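Pili retraction protein PilT (Thermus thermophilus, PDB 5FL3) probably binds and hydrolyses ATP as a secretion-type P-loop ATPase, consistent with powering the retraction of type IV pili, and is captured here with ADP. Local coordinates at residues A[288-293]-A[333-338]; A[341-346]-A[354-359]. All blocks are in the same frame, centred on the assembly; numbering follows the deposited sequence.

Contact 1. Residues A[288-293]-A[333-338]; sequences VLALEI and VELYTE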
loop_
_atom_site.group_PDB
_atom_site.type_symbol
_atom_site.label_atom_id
_atom_site.label_comp_id
_atom_site.label_asym_id
_atom_site.label_seq_id
_atom_site.Cartn_x
_atom_site.Cartn_y
_atom_site.Cartn_z
ATOM N N VAL A 288 5.371 -6.515 -12.297
ATOM C CA VAL A 288 6.063 -7.435 -11.408
ATOM C C VAL A 288 6.677 -6.634 -10.247
ATOM O O VAL A 288 7.010 -5.446 -10.402
ATOM C CB VAL A 288 7.134 -8.241 -12.195
ATOM C CG1 VAL A 288 8.078 -7.303 -12.908
ATOM C CG2 VAL A 288 7.888 -9.190 -11.298
ATOM N N LEU A 289 6.789 -7.267 -9.080
ATOM C CA LEU A 289 7.267 -6.576 -7.897
ATOM C C LEU A 289 8.783 -6.680 -7.739
ATOM O O LEU A 289 9.360 -7.771 -7.726
ATOM C CB LEU A 289 6.561 -7.117 -6.646
ATOM C CG LEU A 289 6.942 -6.524 -5.279
ATOM C CD1 LEU A 289 6.705 -5.026 -5.219
ATOM C CD2 LEU A 289 6.167 -7.208 -4.160
ATOM N N ALA A 290 9.415 -5.521 -7.638
ATOM C CA ALA A 290 10.797 -5.415 -7.215
ATOM C C ALA A 290 10.760 -5.141 -5.728
ATOM O O ALA A 290 10.105 -4.193 -5.297
ATOM C CB ALA A 290 11.514 -4.308 -7.956
ATOM N N LEU A 291 11.468 -5.954 -4.948
ATOM C CA LEU A 291 11.302 -5.951 -3.501
ATOM C C LEU A 291 12.637 -6.033 -2.772
ATOM O O LEU A 291 13.471 -6.911 -3.062
ATOM C CB LEU A 291 10.390 -7.107 -3.092
ATOM C CG LEU A 291 10.233 -7.339 -1.602
ATOM C CD1 LEU A 291 9.622 -6.107 -0.939
ATOM C CD2 LEU A 291 9.375 -8.558 -1.350
ATOM N N GLU A 292 12.850 -5.078 -1.867
ATOM C CA GLU A 292 14.011 -5.074 -0.977
ATOM C C GLU A 292 13.557 -5.391 0.450
ATOM O O GLU A 292 12.599 -4.786 0.937
ATOM C CB GLU A 292 14.726 -3.735 -1.024
ATOM C CG GLU A 292 15.848 -3.585 -0.041
ATOM C CD GLU A 292 16.604 -2.296 -0.282
ATOM O OE1 GLU A 292 17.047 -2.102 -1.429
ATOM O OE2 GLU A 292 16.755 -1.474 0.652
ATOM N N ILE A 293 14.248 -6.326 1.108
ATOM C CA ILE A 293 13.899 -6.767 2.461
ATOM C C ILE A 293 15.003 -6.503 3.472
ATOM O O ILE A 293 16.092 -7.065 3.369
ATOM C CB ILE A 293 13.571 -8.268 2.486
ATOM C CG1 ILE A 293 12.520 -8.586 1.419
ATOM C CG2 ILE A 293 13.099 -8.720 3.846
ATOM C CD1 ILE A 293 12.204 -10.048 1.283
ATOM N N VAL A 333 18.593 -7.744 -10.677
ATOM C CA VAL A 333 19.410 -8.765 -11.322
ATOM C C VAL A 333 18.618 -10.064 -11.487
ATOM O O VAL A 333 18.482 -10.591 -12.597
ATOM C CB VAL A 333 20.697 -9.041 -10.513
ATOM C CG1 VAL A 333 21.221 -10.425 -10.799
ATOM C CG2 VAL A 333 21.753 -7.979 -10.803
ATOM N N GLU A 334 18.065 -10.547 -10.378
ATOM C CA GLU A 334 17.298 -11.787 -10.360
ATOM C C GLU A 334 16.067 -11.714 -11.268
ATOM O O GLU A 334 15.698 -12.692 -11.908
ATOM C CB GLU A 334 16.894 -12.119 -8.919
ATOM C CG GLU A 334 16.163 -13.436 -8.756
ATOM C CD GLU A 334 15.894 -13.788 -7.297
ATOM O OE1 GLU A 334 16.405 -13.078 -6.392
ATOM O OE2 GLU A 334 15.162 -14.777 -7.055
ATOM N N LEU A 335 15.433 -10.547 -11.329
ATOM C CA LEU A 335 14.262 -10.366 -12.187
ATOM C C LEU A 335 14.668 -10.268 -13.655
ATOM O O LEU A 335 14.008 -10.842 -14.526
ATOM C CB LEU A 335 13.454 -9.121 -11.764
ATOM C CG LEU A 335 12.624 -9.292 -10.481
ATOM C CD1 LEU A 335 12.248 -7.952 -9.867
ATOM C CD2 LEU A 335 11.376 -10.148 -10.739
ATOM N N TYR A 336 15.752 -9.536 -13.920
ATOM C CA TYR A 336 16.274 -9.398 -15.277
ATOM C C TYR A 336 16.738 -10.738 -15.850
ATOM O O TYR A 336 16.253 -11.142 -16.912
ATOM C CB TYR A 336 17.427 -8.402 -15.343
ATOM C CG TYR A 336 17.993 -8.322 -16.733
ATOM C CD1 TYR A 336 17.214 -7.856 -17.782
ATOM C CD2 TYR A 336 19.283 -8.754 -17.014
ATOM C CE1 TYR A 336 17.705 -7.792 -19.067
ATOM C CE2 TYR A 336 19.791 -8.689 -18.302
ATOM C CZ TYR A 336 18.994 -8.208 -19.329
ATOM O OH TYR A 336 19.472 -8.141 -20.626
ATOM N N THR A 337 17.651 -11.428 -15.161
ATOM C CA THR A 337 18.154 -12.705 -15.673
ATOM C C THR A 337 17.031 -13.695 -15.912
ATOM O O THR A 337 17.119 -14.512 -16.836
ATOM C CB THR A 337 19.164 -13.394 -14.744
ATOM O OG1 THR A 337 18.465 -14.012 -13.656
ATOM C CG2 THR A 337 20.226 -12.425 -14.249
ATOM N N GLU A 338 15.978 -13.621 -15.098
ATOM C CA GLU A 338 14.829 -14.519 -15.251
ATOM C C GLU A 338 13.865 -14.057 -16.307
ATOM O O GLU A 338 12.854 -14.703 -16.554
ATOM C CB GLU A 338 14.083 -14.661 -13.943
ATOM C CG GLU A 338 14.754 -15.598 -12.991
ATOM C CD GLU A 338 13.900 -15.860 -11.789
ATOM O OE1 GLU A 338 13.803 -14.949 -10.935
ATOM O OE2 GLU A 338 13.314 -16.968 -11.713
#
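Val288 and Leu335 meet where the edge strand 287-295 of the P-loop ATPase sheet receives helix 328-337 from the C-terminal helical region. The strand runs antiparallel to its neighbour 270-280 and is outermost in its sheet within the chain; helix 333-337 runs roughly antiparallel to strand 288-293, at 151°, with the two short axes 9.8 Å apart at their closest. Val288 comes first along the strand. Its CG2 branch, anti to the backbone N, lies 3.7 Å from CD2 of Leu335, and the two side chains run alongside one another, pointing opposite ways. The CG1 branch turns to Ile341 in the loop after the helix.

At Leu289 the side chain points away from the helix, to the face of the sheet where it touches the bound ADP and Gln276; what it offers the helix is backbone, its carbonyl O standing 3.6 Å from CD1 of Leu335. Ala290 follows, nearest to Leu335 by backbone position. Its CB lies 4.2 Å from CD1 of Leu335, which also sits close to the main chain.

Beyond this point the strand leaves the helix segment and is tied to neighbouring parts of the chain by polar bonds: Leu291 N pairs with ND1 of His331, one turn before Leu335, and the carboxylate of Glu292 is gripped by the backbone amides of Phe328 and Ala243. No hydrogen bond joins the two segments themselves, and Leu335 alone carries the helix side of a van der Waals contact. Its CD1 ends up 3.9 Å from CA of Ala290.

Contact 2. Residues A[341-346]-A[354-359]; sequences ISLEDA and HEFRLL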
loop_
_atom_site.group_PDB
_atom_site.type_symbol
_atom_site.label_atom_id
_atom_site.label_comp_id
_atom_site.label_asym_id
_atom_site.label_seq_id
_atom_site.Cartn_x
_atom_site.Cartn_y
_atom_site.Cartn_z
ATOM N N ILE A 341 11.771 -8.657 -16.381
ATOM C CA ILE A 341 11.870 -7.238 -16.726
ATOM C C ILE A 341 12.936 -6.995 -17.801
ATOM O O ILE A 341 13.871 -7.789 -17.958
ATOM C CB ILE A 341 12.200 -6.359 -15.483
ATOM C CG1 ILE A 341 13.443 -6.879 -14.757
ATOM C CG2 ILE A 341 11.030 -6.314 -14.531
ATOM C CD1 ILE A 341 13.911 -5.999 -13.604
ATOM N N SER A 342 12.800 -5.889 -18.531
ATOM C CA SER A 342 13.788 -5.530 -19.539
ATOM C C SER A 342 15.048 -5.009 -18.879
ATOM O O SER A 342 15.051 -4.681 -17.691
ATOM C CB SER A 342 13.242 -4.482 -20.489
ATOM O OG SER A 342 13.109 -3.243 -19.827
ATOM N N LEU A 343 16.124 -4.933 -19.653
ATOM C CA LEU A 343 17.361 -4.357 -19.158
ATOM C C LEU A 343 17.165 -2.871 -18.902
ATOM O O LEU A 343 17.667 -2.321 -17.921
ATOM C CB LEU A 343 18.501 -4.582 -20.156
ATOM C CG LEU A 343 19.843 -3.917 -19.830
ATOM C CD1 LEU A 343 20.418 -4.430 -18.508
ATOM C CD2 LEU A 343 20.806 -4.156 -20.968
ATOM N N GLU A 344 16.431 -2.225 -19.799
ATOM C CA GLU A 344 16.168 -0.797 -19.680
ATOM C C GLU A 344 15.442 -0.500 -18.373
ATOM O O GLU A 344 15.891 0.316 -17.567
ATOM C CB GLU A 344 15.349 -0.308 -20.867
ATOM C CG GLU A 344 15.224 1.202 -20.942
ATOM C CD GLU A 344 14.358 1.671 -22.108
ATOM O OE1 GLU A 344 13.684 0.819 -22.743
ATOM O OE2 GLU A 344 14.353 2.896 -22.382
ATOM N N ASP A 345 14.326 -1.185 -18.164
ATOM C CA ASP A 345 13.560 -1.045 -16.937
ATOM C C ASP A 345 14.381 -1.442 -15.688
ATOM O O ASP A 345 14.340 -0.744 -14.669
ATOM C CB ASP A 345 12.266 -1.866 -17.034
ATOM C CG ASP A 345 11.247 -1.231 -17.956
ATOM O OD1 ASP A 345 11.395 -0.028 -18.286
ATOM O OD2 ASP A 345 10.294 -1.929 -18.354
ATOM N N ALA A 346 15.125 -2.544 -15.767
ATOM C CA ALA A 346 15.986 -2.937 -14.666
ATOM C C ALA A 346 16.996 -1.830 -14.322
ATOM O O ALA A 346 17.278 -1.585 -13.142
ATOM C CB ALA A 346 16.707 -4.232 -14.989
ATOM N N HIS A 354 25.063 1.587 -11.763
ATOM C CA HIS A 354 26.428 1.104 -11.781
ATOM C C HIS A 354 26.538 -0.240 -11.075
ATOM O O HIS A 354 26.903 -1.243 -11.697
ATOM C CB HIS A 354 27.354 2.121 -11.116
ATOM C CG HIS A 354 28.779 1.675 -11.044
ATOM N ND1 HIS A 354 29.684 1.917 -12.054
ATOM C CD2 HIS A 354 29.453 0.994 -10.087
ATOM C CE1 HIS A 354 30.857 1.407 -11.722
ATOM N NE2 HIS A 354 30.744 0.842 -10.534
ATOM N N GLU A 355 26.203 -0.258 -9.782
ATOM C CA GLU A 355 26.320 -1.472 -8.973
ATOM C C GLU A 355 25.481 -2.596 -9.575
ATOM O O GLU A 355 25.706 -3.773 -9.292
ATOM C CB GLU A 355 25.920 -1.211 -7.505
ATOM C CG GLU A 355 26.925 -0.324 -6.717
ATOM C CD GLU A 355 26.562 -0.111 -5.231
ATOM O OE1 GLU A 355 26.440 -1.115 -4.490
ATOM O OE2 GLU A 355 26.428 1.064 -4.797
ATOM N N PHE A 356 24.538 -2.228 -10.435
ATOM C CA PHE A 356 23.714 -3.210 -11.123
ATOM C C PHE A 356 24.512 -4.064 -12.109
ATOM O O PHE A 356 24.514 -5.296 -11.996
ATOM C CB PHE A 356 22.554 -2.528 -11.858
ATOM C CG PHE A 356 21.700 -3.484 -12.649
ATOM C CD1 PHE A 356 20.824 -4.344 -12.009
ATOM C CD2 PHE A 356 21.781 -3.533 -14.031
ATOM C CE1 PHE A 356 20.050 -5.231 -12.729
ATOM C CE2 PHE A 356 21.004 -4.417 -14.751
ATOM C CZ PHE A 356 20.138 -5.262 -14.102
ATOM N N ARG A 357 25.173 -3.424 -13.078
ATOM C CA ARG A 357 25.844 -4.181 -14.142
ATOM C C ARG A 357 27.004 -5.016 -13.592
ATOM O O ARG A 357 27.233 -6.136 -14.042
ATOM C CB ARG A 357 26.325 -3.250 -15.259
ATOM C CG ARG A 357 27.062 -3.961 -16.416
ATOM C CD ARG A 357 26.230 -5.060 -17.114
ATOM N NE ARG A 357 26.941 -5.613 -18.277
ATOM C CZ ARG A 357 26.647 -6.762 -18.886
ATOM N NH1 ARG A 357 25.647 -7.516 -18.445
ATOM N NH2 ARG A 357 27.367 -7.164 -19.935
ATOM N N LEU A 358 27.722 -4.472 -12.616
ATOM C CA LEU A 358 28.684 -5.258 -11.858
ATOM C C LEU A 358 28.029 -6.538 -11.359
ATOM O O LEU A 358 28.384 -7.642 -11.778
ATOM C CB LEU A 358 29.230 -4.460 -10.673
ATOM C CG LEU A 358 30.145 -3.287 -11.000
ATOM C CD1 LEU A 358 30.667 -2.653 -9.719
ATOM C CD2 LEU A 358 31.284 -3.752 -11.883
ATOM N N LEU A 359 27.058 -6.365 -10.471
ATOM C CA LEU A 359 26.290 -7.464 -9.905
ATOM C C LEU A 359 25.737 -8.421 -10.967
ATOM O O LEU A 359 25.743 -9.642 -10.777
ATOM C CB LEU A 359 25.142 -6.901 -9.069
ATOM C CG LEU A 359 24.980 -7.423 -7.647
ATOM C CD1 LEU A 359 26.108 -6.929 -6.757
ATOM C CD2 LEU A 359 23.640 -6.994 -7.091
#
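Phe356 reaches out of helix 353-361 to meet Ala346 and Leu343 on helix 343-349, a packing of two successive short helices in the C-terminal helical region of the chain. The tight part is the buried pair. Phe356 carries its CG anti to the backbone N (chi1 177°), which extends the ring toward the other helix, and the far end of the ring does the touching: CZ stands 3.7 Å from CB of Ala346. The methyl approaches obliquely, and CE1 is the next ring atom it meets. Val333 of helix 328-337 also packs against Phe356, placing the ring among three helices.

The looser, solvent-facing part belongs to Leu343, an exposed residue in the first turn of its helix. Its side chain starts out alongside the gap between the helices, and only its end turns in, bringing CD1 to the edge of the ring, close to the ring plane. Tyr336 of helix 328-337 touches Leu343 as well.

No hydrogen bond crosses between the segments; one polar bond within the first segment caps the start of its helix. Ser342 is the N-cap, and its OG accepts from the backbone N of Asp345 at 2.9 Å, nearly straight at 164°. At the ring edge, CE2 of Phe356 lies 3.8 Å from CD1 of Leu343.

How the contacts relate
Helix 328-337 joins the two contacts, whose centres are about 10 Å apart. Contact 1 sets one side of that helix on the ATPase sheet, close to the nucleotide; contact 2 lies farther from the centre of the chain, away from the ADP, and pairs the two helices that follow. Both are largely buried, though contact 2 has an exposed side at Leu343. Both are apolar and without cross-segment hydrogen bonds, but contact 1 sets a leucine against a valine, an alanine and the strand backbone, whereas contact 2 relies on an aromatic ring. They touch directly: CG1 of Val288 is 3.5 Å from CG2 of Ile341, and the Tyr336 ring packs on the backbone of residues 341-343.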